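Local coordinates for hypothetical protein Atu0492 (PDB 2GMY) that is of unknown function but belongs to the carboxymuconolactone decarboxylase family and is probably an AhpD-like antioxidant defence protein, at residues 83-88 / 113-117. Residues are numbered along the deposited sequence; the frame is centred on the assembly and turned at random.
Sequences EQERAL and AHFSD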
loop_
_atom_site.group_PDB
_atom_site.type_symbol
_atom_site.label_atom_id
_atom_site.label_comp_id
_atom_site.label_asym_id
_atom_site.label_seq_id
_atom_site.Cartn_x
_atom_site.Cartn_y
_atom_site.Cartn_z
ATOM N N GLU A 83 -16.593 23.352 -6.200
ATOM C CA GLU A 83 -15.622 22.818 -7.154
ATOM C C GLU A 83 -14.213 23.345 -6.857
ATOM O O GLU A 83 -13.237 22.608 -6.956
ATOM C CB GLU A 83 -16.031 23.098 -8.605
ATOM C CG GLU A 83 -17.260 22.278 -9.036
ATOM C CD GLU A 83 -17.107 20.770 -8.774
ATOM O OE1 GLU A 83 -16.108 20.174 -9.242
ATOM O OE2 GLU A 83 -17.992 20.171 -8.106
ATOM N N GLN A 84 -14.127 24.607 -6.455
ATOM C CA GLN A 84 -12.844 25.186 -6.072
ATOM C C GLN A 84 -12.254 24.463 -4.858
ATOM O O GLN A 84 -11.071 24.121 -4.858
ATOM C CB GLN A 84 -13.000 26.662 -5.745
ATOM C CG GLN A 84 -11.687 27.335 -5.404
ATOM C CD GLN A 84 -11.836 28.832 -5.231
ATOM O OE1 GLN A 84 -12.843 29.312 -4.705
ATOM N NE2 GLN A 84 -10.805 29.581 -5.640
ATOM N N GLU A 85 -13.074 24.244 -3.830
ATOM C CA GLU A 85 -12.619 23.484 -2.645
ATOM C C GLU A 85 -12.172 22.072 -3.030
ATOM O O GLU A 85 -11.148 21.573 -2.523
ATOM C CB GLU A 85 -13.712 23.407 -1.578
ATOM C CG GLU A 85 -13.949 24.746 -0.915
ATOM C CD GLU A 85 -15.137 24.754 0.036
ATOM O OE1 GLU A 85 -16.140 24.055 -0.230
ATOM O OE2 GLU A 85 -15.064 25.477 1.049
ATOM N N ARG A 86 -12.928 21.421 -3.915
ATOM C CA ARG A 86 -12.525 20.094 -4.390
ATOM C C ARG A 86 -11.184 20.095 -5.100
ATOM O O ARG A 86 -10.392 19.161 -4.949
ATOM C CB ARG A 86 -13.580 19.460 -5.299
ATOM C CG ARG A 86 -14.858 19.165 -4.572
ATOM C CD ARG A 86 -15.873 18.502 -5.500
ATOM N NE ARG A 86 -15.504 17.117 -5.808
ATOM C CZ ARG A 86 -15.687 16.086 -4.981
ATOM N NH1 ARG A 86 -16.251 16.262 -3.786
ATOM N NH2 ARG A 86 -15.294 14.872 -5.350
ATOM N N ALA A 87 -10.929 21.147 -5.876
ATOM C CA ALA A 87 -9.666 21.275 -6.586
ATOM C C ALA A 87 -8.538 21.385 -5.567
ATOM O O ALA A 87 -7.504 20.731 -5.679
ATOM C CB ALA A 87 -9.706 22.496 -7.470
ATOM N N LEU A 88 -8.752 22.205 -4.549
ATOM C CA LEU A 88 -7.757 22.382 -3.502
ATOM C C LEU A 88 -7.539 21.078 -2.722
ATOM O O LEU A 88 -6.407 20.666 -2.517
ATOM C CB LEU A 88 -8.190 23.514 -2.564
ATOM C CG LEU A 88 -7.270 23.863 -1.393
ATOM C CD1 LEU A 88 -5.823 24.077 -1.839
ATOM C CD2 LEU A 88 -7.811 25.095 -0.654
ATOM N N ALA A 113 -7.007 25.331 -12.641
ATOM C CA ALA A 113 -8.281 25.856 -13.115
ATOM C C ALA A 113 -8.805 26.978 -12.202
ATOM O O ALA A 113 -9.397 27.956 -12.671
ATOM C CB ALA A 113 -9.288 24.735 -13.247
ATOM N N HIS A 114 -8.505 26.879 -10.907
ATOM C CA HIS A 114 -9.143 27.718 -9.882
ATOM C C HIS A 114 -8.228 28.697 -9.170
ATOM O O HIS A 114 -8.704 29.530 -8.401
ATOM C CB HIS A 114 -9.788 26.824 -8.829
ATOM C CG HIS A 114 -10.930 26.025 -9.356
ATOM N ND1 HIS A 114 -12.208 26.528 -9.430
ATOM C CD2 HIS A 114 -10.983 24.772 -9.864
ATOM C CE1 HIS A 114 -13.004 25.613 -9.953
ATOM N NE2 HIS A 114 -12.287 24.538 -10.225
ATOM N N PHE A 115 -6.917 28.563 -9.378
ATOM C CA PHE A 115 -5.949 29.374 -8.645
ATOM C C PHE A 115 -4.845 29.879 -9.556
ATOM O O PHE A 115 -4.404 29.174 -10.464
ATOM C CB PHE A 115 -5.324 28.554 -7.497
ATOM C CG PHE A 115 -6.305 28.178 -6.415
ATOM C CD1 PHE A 115 -6.660 29.095 -5.431
ATOM C CD2 PHE A 115 -6.898 26.914 -6.407
ATOM C CE1 PHE A 115 -7.565 28.747 -4.434
ATOM C CE2 PHE A 115 -7.811 26.558 -5.411
ATOM C CZ PHE A 115 -8.144 27.470 -4.433
ATOM N N SER A 116 -4.387 31.101 -9.289
ATOM C CA SER A 116 -3.211 31.646 -9.969
ATOM C C SER A 116 -1.926 30.946 -9.524
ATOM O O SER A 116 -1.900 30.268 -8.486
ATOM C CB SER A 116 -3.078 33.139 -9.663
ATOM O OG SER A 116 -2.662 33.338 -8.315
ATOM N N ASP A 117 -0.843 31.128 -10.283
ATOM C CA ASP A 117 0.441 30.550 -9.886
ATOM C C ASP A 117 0.868 31.078 -8.515
ATOM O O ASP A 117 1.393 30.325 -7.700
ATOM C CB ASP A 117 1.545 30.842 -10.911
ATOM C CG ASP A 117 1.532 29.885 -12.097
ATOM O OD1 ASP A 117 0.641 29.010 -12.174
ATOM O OD2 ASP A 117 2.447 30.005 -12.950
#
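His114, Phe115 and Gln84 bury most of the surface where the C-terminal end of helix 105-114 and the short link to helix 117-139 lie against the start of helix 83-96. The imidazole of His114 lies flat on the first turn of that helix: Gln84 CA is 3.8 Å from the centroid of the His114 ring and 17° off its normal, a CH-pi contact, and Glu83 O lies over the same face. A planar ring suits this place because it can cover helix backbone without needing a pocket. Ala87, one turn on, has a side chain small enough to let the ring settle, with Ala87 CB 3.5 Å from His114 CD2. Gln84, its side chain extended (chi1 and chi2 both t), reaches toward the carbonyl of His114, and its amide gives a weak hydrogen bond from Gln84 NE2 to His114 O (3.5 Å, 133°); the long polar chain thus meets a backbone carbonyl at a partly exposed edge. Next in line, Phe115 turns inward, its CE1 3.6 Å from Gln84 NE2 and its CE2 4.2 Å from Leu88 CB. Its large apolar ring belongs in this buried place, also meeting Phe34 edge-to-face and touching Ile120 and Ile123. Beyond it, Ser116 N-caps helix 117-139. The contact packs one helix end and the short extended connection after it against the N-terminal part of helix 83-96, within the all-helical fold of the AhpD-like family.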